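Local coordinates for protein dehydrogenase (Chromobacterium violaceum, PDB 3Q2I) that probably oxidises UDP-N-acetylglucosaminuronic acid with NAD, an early step in the biosynthesis of 2,3-diacetamido-2,3-dideoxy-D-mannuronic acid, at residues A[142-147]-A[255-260]; A[275-278]-A[284-287]; A[308-313]-A[317-322]; A[204-209]-A[332-337]. All coordinates share one frame; numbering follows the deposited sequence.

Interaction 1: residues A[142-147]-A[255-260]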
loop_
_atom_site.group_PDB
_atom_site.type_symbol
_atom_site.label_atom_id
_atom_site.label_comp_id
_atom_site.label_asym_id
_atom_site.label_seq_id
_atom_site.Cartn_x
_atom_site.Cartn_y
_atom_site.Cartn_z
ATOM N N GLN A 142 7.661 -11.074 -40.353
ATOM C CA GLN A 142 6.553 -10.831 -41.276
ATOM C C GLN A 142 5.530 -11.941 -41.405
ATOM O O GLN A 142 4.328 -11.675 -41.376
ATOM C CB GLN A 142 7.110 -10.409 -42.640
ATOM C CG GLN A 142 7.570 -8.956 -42.641
ATOM C CD GLN A 142 6.461 -7.945 -42.363
ATOM O OE1 GLN A 142 5.437 -7.971 -43.028
ATOM N NE2 GLN A 142 6.653 -7.054 -41.377
ATOM N N LEU A 143 5.963 -13.192 -41.498
ATOM C CA LEU A 143 4.983 -14.266 -41.504
ATOM C C LEU A 143 4.152 -14.332 -40.226
ATOM O O LEU A 143 2.953 -14.567 -40.280
ATOM C CB LEU A 143 5.653 -15.639 -41.697
ATOM C CG LEU A 143 5.930 -16.023 -43.155
ATOM C CD1 LEU A 143 6.889 -17.240 -43.228
ATOM C CD2 LEU A 143 4.593 -16.368 -43.749
ATOM N N LEU A 144 4.826 -14.244 -39.076
ATOM C CA LEU A 144 4.143 -14.145 -37.793
ATOM C C LEU A 144 3.138 -13.003 -37.838
ATOM O O LEU A 144 1.981 -13.181 -37.453
ATOM C CB LEU A 144 5.155 -13.839 -36.670
ATOM C CG LEU A 144 5.816 -15.029 -35.983
ATOM C CD1 LEU A 144 6.868 -14.558 -34.992
ATOM C CD2 LEU A 144 4.783 -15.948 -35.343
ATOM N N LYS A 145 3.577 -11.822 -38.260
ATOM C CA LYS A 145 2.636 -10.706 -38.293
ATOM C C LYS A 145 1.417 -11.003 -39.182
ATOM O O LYS A 145 0.261 -10.713 -38.835
ATOM C CB LYS A 145 3.330 -9.413 -38.717
ATOM C CG LYS A 145 2.389 -8.205 -38.754
ATOM C CD LYS A 145 1.904 -7.735 -37.363
ATOM C CE LYS A 145 1.130 -6.404 -37.445
ATOM N NZ LYS A 145 0.572 -5.925 -36.140
ATOM N N ARG A 146 1.691 -11.571 -40.352
ATOM C CA ARG A 146 0.608 -11.970 -41.238
ATOM C C ARG A 146 -0.341 -12.979 -40.597
ATOM O O ARG A 146 -1.574 -12.856 -40.691
ATOM C CB ARG A 146 1.194 -12.440 -42.576
ATOM C CG ARG A 146 1.638 -11.276 -43.434
ATOM C CD ARG A 146 2.492 -11.698 -44.642
ATOM N NE ARG A 146 1.819 -12.679 -45.497
ATOM C CZ ARG A 146 2.452 -13.575 -46.253
ATOM N NH1 ARG A 146 3.775 -13.625 -46.278
ATOM N NH2 ARG A 146 1.758 -14.437 -46.986
ATOM N N ALA A 147 0.215 -13.974 -39.906
ATOM C CA ALA A 147 -0.640 -14.938 -39.234
ATOM C C ALA A 147 -1.536 -14.247 -38.217
ATOM O O ALA A 147 -2.703 -14.579 -38.106
ATOM C CB ALA A 147 0.182 -16.070 -38.604
ATOM N N ILE A 255 10.570 -16.672 -29.931
ATOM C CA ILE A 255 9.223 -16.395 -29.470
ATOM C C ILE A 255 8.357 -17.594 -29.705
ATOM O O ILE A 255 8.323 -18.146 -30.835
ATOM C CB ILE A 255 8.645 -15.106 -30.114
ATOM C CG1 ILE A 255 7.253 -14.796 -29.543
ATOM C CG2 ILE A 255 8.578 -15.148 -31.696
ATOM C CD1 ILE A 255 6.666 -13.389 -29.921
ATOM N N THR A 256 7.528 -17.897 -28.708
ATOM C CA THR A 256 6.566 -18.979 -28.824
ATOM C C THR A 256 5.198 -18.373 -28.618
ATOM O O THR A 256 5.029 -17.558 -27.705
ATOM C CB THR A 256 6.805 -20.025 -27.722
ATOM O OG1 THR A 256 8.116 -20.564 -27.913
ATOM C CG2 THR A 256 5.762 -21.115 -27.815
ATOM N N ILE A 257 4.241 -18.655 -29.503
ATOM C CA ILE A 257 2.884 -18.132 -29.387
ATOM C C ILE A 257 1.890 -19.254 -29.462
ATOM O O ILE A 257 1.946 -20.043 -30.416
ATOM C CB ILE A 257 2.522 -17.123 -30.509
ATOM C CG1 ILE A 257 3.575 -15.993 -30.511
ATOM C CG2 ILE A 257 1.094 -16.632 -30.282
ATOM C CD1 ILE A 257 3.457 -15.030 -31.724
ATOM N N LEU A 258 1.045 -19.383 -28.446
ATOM C CA LEU A 258 0.030 -20.419 -28.318
ATOM C C LEU A 258 -1.338 -19.815 -28.234
ATOM O O LEU A 258 -1.596 -19.008 -27.345
ATOM C CB LEU A 258 0.288 -21.235 -27.048
ATOM C CG LEU A 258 1.689 -21.837 -26.885
ATOM C CD1 LEU A 258 1.763 -22.670 -25.628
ATOM C CD2 LEU A 258 2.053 -22.703 -28.164
ATOM N N GLY A 259 -2.216 -20.192 -29.179
ATOM C CA GLY A 259 -3.612 -19.823 -29.087
ATOM C C GLY A 259 -4.573 -20.970 -29.332
ATOM O O GLY A 259 -4.195 -22.136 -29.360
ATOM N N GLU A 260 -5.844 -20.615 -29.402
ATOM C CA GLU A 260 -6.941 -21.586 -29.503
ATOM C C GLU A 260 -6.715 -22.536 -30.673
ATOM O O GLU A 260 -6.948 -23.763 -30.584
ATOM C CB GLU A 260 -8.195 -20.749 -29.672
ATOM C CG GLU A 260 -9.539 -21.455 -29.803
ATOM C CD GLU A 260 -10.625 -20.429 -30.224
ATOM O OE1 GLU A 260 -10.361 -19.201 -30.412
ATOM O OE2 GLU A 260 -11.785 -20.862 -30.366
#
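Leu144, on the helical segment 142-147, lies over the extended strand segment 255-260, with its CA 9.4 Å from that of Ile257, a separation that the side chains alone bridge. One leucine faces two isoleucines, which stand two positions apart on the same face of the strand, while Thr256 between them points away. The leucine divides its branches: CD1 reaches CG2 of Ile255 at 3.8 Å, and CD2 meets the terminal CD1 of Ile257 at 4.0 Å; the contact is one of methyl groups, without a hydrogen bond between the segments. The two isoleucines come to it differently. In Ile255 the longer branch, CG1, extends opposite the backbone N (chi1 -177°), leaving the short methyl CG2 to meet the helix, and the two side chains run past one another, pointing opposite ways. Ile257 instead has CG1 anti to its carbonyl carbon (chi1 -55°) and offers the end of its long arm. This is helix-on-sheet packing in the C-terminal alpha/beta domain of the oxidoreductase family, where an open sheet carries helices on one face and meets another subunit on the other. Accordingly, Thr256 and Leu258 turn to Phe164 of a second subunit. On the helix side, Leu144 also rests on Val264 and Val266 of the adjoining strand 262-267, while Leu202 and Ile203 of helix 193-203 flank it and Ile257 respectively.

Interaction 2: residues A[275-278]-A[284-287]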
loop_
_atom_site.group_PDB
_atom_site.type_symbol
_atom_site.label_atom_id
_atom_site.label_comp_id
_atom_site.label_asym_id
_atom_site.label_seq_id
_atom_site.Cartn_x
_atom_site.Cartn_y
_atom_site.Cartn_z
ATOM N N GLN A 275 10.613 -22.995 -36.187
ATOM C CA GLN A 275 10.834 -24.310 -35.563
ATOM C C GLN A 275 9.537 -25.075 -35.326
ATOM O O GLN A 275 9.527 -26.294 -35.211
ATOM C CB GLN A 275 11.565 -24.118 -34.229
ATOM C CG GLN A 275 12.965 -23.627 -34.411
ATOM C CD GLN A 275 13.661 -23.366 -33.090
ATOM O OE1 GLN A 275 12.994 -23.229 -32.067
ATOM N NE2 GLN A 275 14.988 -23.239 -33.111
ATOM N N HIS A 276 8.416 -24.371 -35.225
ATOM C CA HIS A 276 7.158 -25.038 -34.967
ATOM C C HIS A 276 6.079 -24.157 -35.563
ATOM O O HIS A 276 6.117 -22.944 -35.359
ATOM C CB HIS A 276 6.887 -25.234 -33.478
ATOM C CG HIS A 276 5.710 -26.123 -33.220
ATOM N ND1 HIS A 276 5.810 -27.502 -33.247
ATOM C CD2 HIS A 276 4.425 -25.853 -32.900
ATOM C CE1 HIS A 276 4.631 -28.035 -32.981
ATOM N NE2 HIS A 276 3.771 -27.057 -32.774
ATOM N N TRP A 277 5.190 -24.737 -36.368
ATOM C CA TRP A 277 4.262 -23.967 -37.180
ATOM C C TRP A 277 2.977 -24.743 -37.456
ATOM O O TRP A 277 2.850 -25.426 -38.490
ATOM C CB TRP A 277 4.932 -23.476 -38.481
ATOM C CG TRP A 277 4.128 -22.409 -39.217
ATOM C CD1 TRP A 277 3.158 -22.625 -40.155
ATOM C CD2 TRP A 277 4.261 -20.987 -39.096
ATOM N NE1 TRP A 277 2.648 -21.425 -40.590
ATOM C CE2 TRP A 277 3.322 -20.402 -39.971
ATOM C CE3 TRP A 277 5.054 -20.158 -38.296
ATOM C CZ2 TRP A 277 3.154 -19.006 -40.077
ATOM C CZ3 TRP A 277 4.886 -18.786 -38.399
ATOM C CH2 TRP A 277 3.957 -18.224 -39.290
ATOM N N GLU A 278 2.054 -24.751 -36.511
ATOM C CA GLU A 278 0.914 -25.657 -36.555
ATOM C C GLU A 278 -0.418 -24.923 -36.379
ATOM O O GLU A 278 -0.698 -24.324 -35.328
ATOM C CB GLU A 278 1.102 -26.813 -35.548
ATOM C CG GLU A 278 -0.117 -27.705 -35.384
ATOM C CD GLU A 278 0.162 -29.068 -34.734
ATOM O OE1 GLU A 278 -0.696 -29.972 -34.889
ATOM O OE2 GLU A 278 1.216 -29.251 -34.075
ATOM N N ALA A 284 -2.248 -20.057 -47.615
ATOM C CA ALA A 284 -1.266 -19.800 -48.675
ATOM C C ALA A 284 0.117 -19.486 -48.107
ATOM O O ALA A 284 1.135 -19.997 -48.588
ATOM C CB ALA A 284 -1.749 -18.654 -49.572
ATOM N N MET A 285 0.150 -18.675 -47.048
ATOM C CA MET A 285 1.420 -18.233 -46.474
ATOM C C MET A 285 2.260 -19.399 -45.956
ATOM O O MET A 285 3.465 -19.259 -45.834
ATOM C CB MET A 285 1.207 -17.188 -45.373
ATOM C CG MET A 285 0.762 -17.796 -44.057
ATOM S SD MET A 285 0.628 -16.610 -42.685
ATOM C CE MET A 285 -0.846 -15.676 -43.098
ATOM N N ASP A 286 1.656 -20.553 -45.700
ATOM C CA ASP A 286 2.395 -21.719 -45.205
ATOM C C ASP A 286 3.466 -22.321 -46.121
ATOM O O ASP A 286 4.354 -23.042 -45.649
ATOM C CB ASP A 286 1.449 -22.824 -44.721
ATOM C CG ASP A 286 0.564 -22.376 -43.575
ATOM O OD1 ASP A 286 1.007 -21.519 -42.769
ATOM O OD2 ASP A 286 -0.577 -22.891 -43.497
ATOM N N GLU A 287 3.412 -22.046 -47.422
ATOM C CA GLU A 287 4.455 -22.571 -48.304
ATOM C C GLU A 287 5.726 -21.727 -48.396
ATOM O O GLU A 287 6.736 -22.165 -48.943
ATOM C CB GLU A 287 3.912 -22.951 -49.682
ATOM C CG GLU A 287 3.034 -21.916 -50.359
ATOM C CD GLU A 287 1.985 -22.569 -51.255
ATOM O OE1 GLU A 287 0.986 -21.896 -51.607
ATOM O OE2 GLU A 287 2.153 -23.766 -51.587
#
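With its CG swung anti to the backbone N (chi1 -167°), Trp277 carries its indole off the strand toward Asp286, whose own CG is anti to the carbonyl carbon and brings the carboxylate nearer than the direction of its first bond would suggest. The result is a single short hydrogen bond, from NE1 of Trp277 to OD1 of Asp286, 2.7 Å long with an N-H...O angle of 158°. Asp286 OD1 lies almost in the plane of the indole, at its edge, whereas the N-H reaches the oxygen from above the carboxylate plane; ring and carboxylate are turned 80° apart. Along the same edge, SD of Met285 comes within 4.4 Å of CZ2 of Trp277, an apolar neighbour beside the polar one. The carboxylate is held by more than the indole: OD1 also forms a salt bridge with Arg152, and OD2 accepts a hydrogen bond from the backbone N of His283, so its rotation is fixed from several sides. The arginine would be expected to favour the charged form of Asp286. In this way the short 3-10 segment 284-287 is tied back onto strand 273-279, an outermost strand of the mixed sheet within this chain. Both Trp277 and Met285 rest on Leu143 of helix 139-149, Trp277 also packs on Val264 of strand 262-267, and His276 and Glu278 meet a second subunit.

Interaction 3: residues A[308-313]-A[317-322]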
loop_
_atom_site.group_PDB
_atom_site.type_symbol
_atom_site.label_atom_id
_atom_site.label_comp_id
_atom_site.label_asym_id
_atom_site.label_seq_id
_atom_site.Cartn_x
_atom_site.Cartn_y
_atom_site.Cartn_z
ATOM N N TYR A 308 15.228 2.127 -44.953
ATOM C CA TYR A 308 15.390 3.346 -45.705
ATOM C C TYR A 308 14.433 3.450 -46.919
ATOM O O TYR A 308 13.985 4.545 -47.226
ATOM C CB TYR A 308 16.850 3.457 -46.144
ATOM C CG TYR A 308 17.654 4.294 -45.201
ATOM C CD1 TYR A 308 17.767 5.659 -45.364
ATOM C CD2 TYR A 308 18.210 3.720 -44.056
ATOM C CE1 TYR A 308 18.480 6.442 -44.484
ATOM C CE2 TYR A 308 18.952 4.484 -43.208
ATOM C CZ TYR A 308 19.049 5.841 -43.362
ATOM O OH TYR A 308 19.815 6.555 -42.477
ATOM N N ASP A 309 14.042 2.341 -47.532
ATOM C CA ASP A 309 13.104 2.399 -48.669
ATOM C C ASP A 309 11.770 2.999 -48.169
ATOM O O ASP A 309 11.204 3.873 -48.820
ATOM C CB ASP A 309 12.872 0.989 -49.211
ATOM C CG ASP A 309 11.858 0.938 -50.356
ATOM O OD1 ASP A 309 12.028 1.727 -51.302
ATOM O OD2 ASP A 309 10.888 0.150 -50.310
ATOM N N ASN A 310 11.255 2.572 -47.006
ATOM C CA ASN A 310 10.035 3.211 -46.505
ATOM C C ASN A 310 10.171 4.706 -46.195
ATOM O O ASN A 310 9.220 5.476 -46.415
ATOM C CB ASN A 310 9.445 2.425 -45.311
ATOM C CG ASN A 310 8.362 3.208 -44.572
ATOM O OD1 ASN A 310 8.586 3.652 -43.453
ATOM N ND2 ASN A 310 7.184 3.366 -45.184
ATOM N N VAL A 311 11.317 5.128 -45.662
ATOM C CA VAL A 311 11.527 6.514 -45.302
ATOM C C VAL A 311 11.571 7.350 -46.591
ATOM O O VAL A 311 10.958 8.413 -46.658
ATOM C CB VAL A 311 12.820 6.694 -44.518
ATOM C CG1 VAL A 311 13.181 8.148 -44.293
ATOM C CG2 VAL A 311 12.734 5.934 -43.152
ATOM N N ILE A 312 12.289 6.825 -47.582
ATOM C CA ILE A 312 12.330 7.470 -48.908
ATOM C C ILE A 312 10.962 7.552 -49.544
ATOM O O ILE A 312 10.557 8.646 -49.915
ATOM C CB ILE A 312 13.366 6.768 -49.820
ATOM C CG1 ILE A 312 14.770 7.126 -49.316
ATOM C CG2 ILE A 312 13.250 7.264 -51.309
ATOM C CD1 ILE A 312 15.803 6.093 -49.747
ATOM N N LYS A 313 10.243 6.444 -49.625
ATOM C CA LYS A 313 8.872 6.467 -50.133
ATOM C C LYS A 313 7.980 7.454 -49.390
ATOM O O LYS A 313 7.207 8.211 -49.995
ATOM C CB LYS A 313 8.247 5.078 -50.174
ATOM C CG LYS A 313 8.904 4.114 -51.145
ATOM C CD LYS A 313 8.263 2.754 -51.025
ATOM C CE LYS A 313 8.414 2.041 -52.355
ATOM N NZ LYS A 313 9.112 0.751 -52.186
ATOM N N GLY A 317 5.892 10.864 -51.021
ATOM C CA GLY A 317 4.440 10.758 -51.043
ATOM C C GLY A 317 3.899 9.385 -51.371
ATOM O O GLY A 317 2.682 9.216 -51.506
ATOM N N GLU A 318 4.773 8.374 -51.441
ATOM C CA GLU A 318 4.408 7.065 -51.934
ATOM C C GLU A 318 3.972 6.119 -50.820
ATOM O O GLU A 318 3.364 5.066 -51.038
ATOM C CB GLU A 318 5.614 6.485 -52.669
ATOM C CG GLU A 318 6.046 7.349 -53.859
ATOM C CD GLU A 318 7.378 6.896 -54.473
ATOM O OE1 GLU A 318 8.215 6.285 -53.776
ATOM O OE2 GLU A 318 7.606 7.138 -55.679
ATOM N N ALA A 319 4.293 6.496 -49.591
ATOM C CA ALA A 319 3.812 5.687 -48.483
ATOM C C ALA A 319 3.786 6.544 -47.234
ATOM O O ALA A 319 4.110 7.733 -47.267
ATOM C CB ALA A 319 4.729 4.503 -48.266
ATOM N N THR A 320 3.421 5.876 -46.147
ATOM C CA THR A 320 3.439 6.476 -44.809
ATOM C C THR A 320 4.444 5.728 -43.928
ATOM O O THR A 320 4.813 4.596 -44.225
ATOM C CB THR A 320 2.042 6.383 -44.170
ATOM O OG1 THR A 320 1.642 5.016 -44.051
ATOM C CG2 THR A 320 0.991 7.116 -44.979
ATOM N N PRO A 321 4.870 6.346 -42.804
ATOM C CA PRO A 321 5.912 5.696 -42.009
ATOM C C PRO A 321 5.476 4.339 -41.478
ATOM O O PRO A 321 4.386 4.205 -40.918
ATOM C CB PRO A 321 6.211 6.727 -40.899
ATOM C CG PRO A 321 5.791 8.055 -41.482
ATOM C CD PRO A 321 4.564 7.700 -42.318
ATOM N N GLU A 322 6.350 3.349 -41.574
ATOM C CA GLU A 322 6.043 2.077 -40.942
ATOM C C GLU A 322 6.169 2.238 -39.438
ATOM O O GLU A 322 5.502 1.526 -38.693
ATOM C CB GLU A 322 7.019 0.983 -41.371
ATOM C CG GLU A 322 6.956 0.840 -42.876
ATOM C CD GLU A 322 6.861 -0.589 -43.330
ATOM O OE1 GLU A 322 7.541 -1.465 -42.745
ATOM O OE2 GLU A 322 6.107 -0.815 -44.300
#
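Lys313 and Glu318 mark the end of helix 304-315, which closes in a Schellman motif: Glu318 N donates to Lys313 O at 2.8 Å, Gly317 N bonds to Thr314 O inside that longer loop, and Gly317, with positive phi, is the C-prime residue. The Lys313 carbonyl receives a weak second bond from Ala319 N, at 3.4 Å, so a helix-end acceptor is satisfied by the chain that has just turned back. One turn earlier, the side-chain amide of Asn310 serves the returning loop with both its ends. ND2 donates a hydrogen bond to Thr320 O at 2.8 Å, the acceptor lying in the amide plane, while OD1 takes one from the backbone N of Glu322 at 2.9 Å. Both bonds are fairly straight, each at 165°, and in each the donor stands above the acceptor's carbonyl plane. These two bonds fix which way round the amide lies. Lys313 NZ forms a salt bridge, 2.7 Å long, with Asp309 OD2, which receives it on its syn lone pair; Asp309 OD1 pairs with Arg38, and Glu322 OE2 with Arg137. Side-chain packing adds to these bonds, with Glu322 bent at chi2 and crossing Asn310 so tightly that their CG atoms are only 3.2 Å apart.

Interaction 4: residues A[204-209]-A[332-337]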
loop_
_atom_site.group_PDB
_atom_site.type_symbol
_atom_site.label_atom_id
_atom_site.label_comp_id
_atom_site.label_asym_id
_atom_site.label_seq_id
_atom_site.Cartn_x
_atom_site.Cartn_y
_atom_site.Cartn_z
ATOM N N GLY A 204 -0.476 -7.538 -29.238
ATOM C CA GLY A 204 -1.558 -6.577 -29.024
ATOM C C GLY A 204 -1.385 -5.777 -27.723
ATOM O O GLY A 204 -0.336 -5.832 -27.074
ATOM N N PRO A 205 -2.411 -5.004 -27.360
ATOM C CA PRO A 205 -2.268 -4.095 -26.227
ATOM C C PRO A 205 -2.013 -4.845 -24.929
ATOM O O PRO A 205 -2.754 -5.767 -24.591
ATOM C CB PRO A 205 -3.637 -3.421 -26.158
ATOM C CG PRO A 205 -4.160 -3.500 -27.620
ATOM C CD PRO A 205 -3.679 -4.821 -28.096
ATOM N N VAL A 206 -1.011 -4.373 -24.178
ATOM C CA VAL A 206 -0.635 -4.939 -22.884
ATOM C C VAL A 206 -1.426 -4.215 -21.795
ATOM O O VAL A 206 -1.633 -2.985 -21.831
ATOM C CB VAL A 206 0.888 -4.814 -22.665
ATOM C CG1 VAL A 206 1.242 -5.120 -21.174
ATOM C CG2 VAL A 206 1.650 -5.713 -23.680
ATOM N N GLU A 207 -1.897 -4.974 -20.823
ATOM C CA GLU A 207 -2.608 -4.442 -19.664
ATOM C C GLU A 207 -1.646 -4.097 -18.533
ATOM O O GLU A 207 -1.663 -2.969 -18.051
ATOM C CB GLU A 207 -3.603 -5.488 -19.132
ATOM C CG GLU A 207 -4.435 -4.908 -17.992
ATOM C CD GLU A 207 -5.576 -5.805 -17.608
ATOM O OE1 GLU A 207 -5.517 -6.428 -16.537
ATOM O OE2 GLU A 207 -6.499 -5.958 -18.426
ATOM N N SER A 208 -0.712 -5.011 -18.224
ATOM C CA SER A 208 0.195 -4.748 -17.082
ATOM C C SER A 208 1.412 -5.670 -17.195
ATOM O O SER A 208 1.361 -6.684 -17.942
ATOM C CB SER A 208 -0.524 -4.885 -15.733
ATOM O OG SER A 208 -0.929 -6.248 -15.500
ATOM N N VAL A 209 2.457 -5.306 -16.456
ATOM C CA VAL A 209 3.633 -6.161 -16.358
ATOM C C VAL A 209 4.055 -6.275 -14.905
ATOM O O VAL A 209 3.789 -5.394 -14.078
ATOM C CB VAL A 209 4.805 -5.571 -17.191
ATOM C CG1 VAL A 209 4.418 -5.472 -18.671
ATOM C CG2 VAL A 209 5.244 -4.206 -16.637
ATOM N N LEU A 332 8.392 1.806 -25.983
ATOM C CA LEU A 332 9.037 2.574 -24.914
ATOM C C LEU A 332 8.163 2.509 -23.681
ATOM O O LEU A 332 8.713 2.335 -22.576
ATOM C CB LEU A 332 9.209 4.040 -25.321
ATOM C CG LEU A 332 9.847 4.949 -24.275
ATOM C CD1 LEU A 332 11.281 4.509 -23.975
ATOM C CD2 LEU A 332 9.852 6.389 -24.713
ATOM N N GLU A 333 6.850 2.646 -23.843
ATOM C CA GLU A 333 5.981 2.673 -22.631
ATOM C C GLU A 333 6.084 1.317 -21.925
ATOM O O GLU A 333 6.124 1.262 -20.667
ATOM C CB GLU A 333 4.544 2.937 -23.120
ATOM C CG GLU A 333 3.617 3.073 -21.913
ATOM C CD GLU A 333 2.162 3.175 -22.335
ATOM O OE1 GLU A 333 1.452 3.988 -21.733
ATOM O OE2 GLU A 333 1.750 2.517 -23.326
ATOM N N LEU A 334 6.193 0.213 -22.664
ATOM C CA LEU A 334 6.402 -1.096 -22.030
ATOM C C LEU A 334 7.727 -1.147 -21.290
ATOM O O LEU A 334 7.805 -1.689 -20.198
ATOM C CB LEU A 334 6.331 -2.237 -23.051
ATOM C CG LEU A 334 4.934 -2.636 -23.456
ATOM C CD1 LEU A 334 5.089 -3.579 -24.665
ATOM C CD2 LEU A 334 4.266 -3.346 -22.264
ATOM N N LEU A 335 8.816 -0.671 -21.894
ATOM C CA LEU A 335 10.117 -0.715 -21.270
ATOM C C LEU A 335 10.054 0.060 -19.974
ATOM O O LEU A 335 10.592 -0.383 -18.946
ATOM C CB LEU A 335 11.190 -0.097 -22.193
ATOM C CG LEU A 335 11.602 -0.913 -23.414
ATOM C CD1 LEU A 335 12.436 0.004 -24.310
ATOM C CD2 LEU A 335 12.399 -2.118 -22.955
ATOM N N ILE A 336 9.407 1.242 -20.020
ATOM C CA ILE A 336 9.386 2.118 -18.822
ATOM C C ILE A 336 8.489 1.438 -17.783
ATOM O O ILE A 336 8.906 1.434 -16.596
ATOM C CB ILE A 336 8.853 3.547 -19.154
ATOM C CG1 ILE A 336 9.863 4.199 -20.123
ATOM C CG2 ILE A 336 8.662 4.345 -17.873
ATOM C CD1 ILE A 336 11.247 4.446 -19.538
ATOM N N ALA A 337 7.410 0.759 -18.188
ATOM C CA ALA A 337 6.601 0.058 -17.169
ATOM C C ALA A 337 7.393 -1.107 -16.553
ATOM O O ALA A 337 7.326 -1.302 -15.315
ATOM C CB ALA A 337 5.346 -0.510 -17.811
#
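Val206 and Leu334 cross at a slant, the leucine pushing one methyl into the branching point of the valine. CD2 of Leu334 is 3.7 Å from CG1 of Val206, and it lies about as near to CB and CG2, so the methyl rests against the whole end of the valine. The leucine's other methyl touches only the margin, CD1 standing 4.2 Å from Val206 CG2. Leu334 reaches this place because its CG is anti to the carbonyl carbon (chi1 -79°), which bends the chain nearer the strand than its first bond points. Val209 crosses the same leucine more loosely, with CG1 4.2 Å from Leu334 CD2, and gives its second methyl to the next turn of the helix: CG2 of Val209 lies 3.9 Å from CB of Ala337 and close against that residue's carbonyl group as well. That both valines, three positions apart, face the helix is consistent with a classic beta bulge at Glu207 and Ser208, both of which point away from it and oppose Lys231 on the neighbouring strand. Helix 325-344 here runs over one face of the mixed sheet of the C-terminal domain, the short axes 24° from parallel and 9.1 Å apart at closest approach. After the helix the chain returns as strand 348-349, antiparallel to strand 206-214 at the sheet's margin; Val348 packs on Ala337, and Leu350 on Leu334. On the helix-covered face Val206 lies beside Val230 and Trp232 of strand 225-232. On the far face, Ser208 OG hydrogen-bonds to Tyr212 OH of a second subunit.

In the fold
Interactions 1, 2 and 4 all reach one mixed sheet, and each has residues meeting the second subunit. Interactions 1 and 2, with centres 10 Å apart, touch directly: Leu143 CB lies 3.9 Å from Trp277 CH2, and Met285 packs along the same helix. Interaction 4 works toward the other margin of the sheet, its centre 19 Å from that of interaction 1 and 29 Å from that of interaction 2. Interaction 3 stands apart, between the two helices 304-315 and 325-344, the second of which carries interaction 4. The side chain of Ile255 is about 12 Å from the bound UDP-sugar, that of Glu322 about 14 Å from NADH, and that of Val206 about 12 Å from a bound sodium ion.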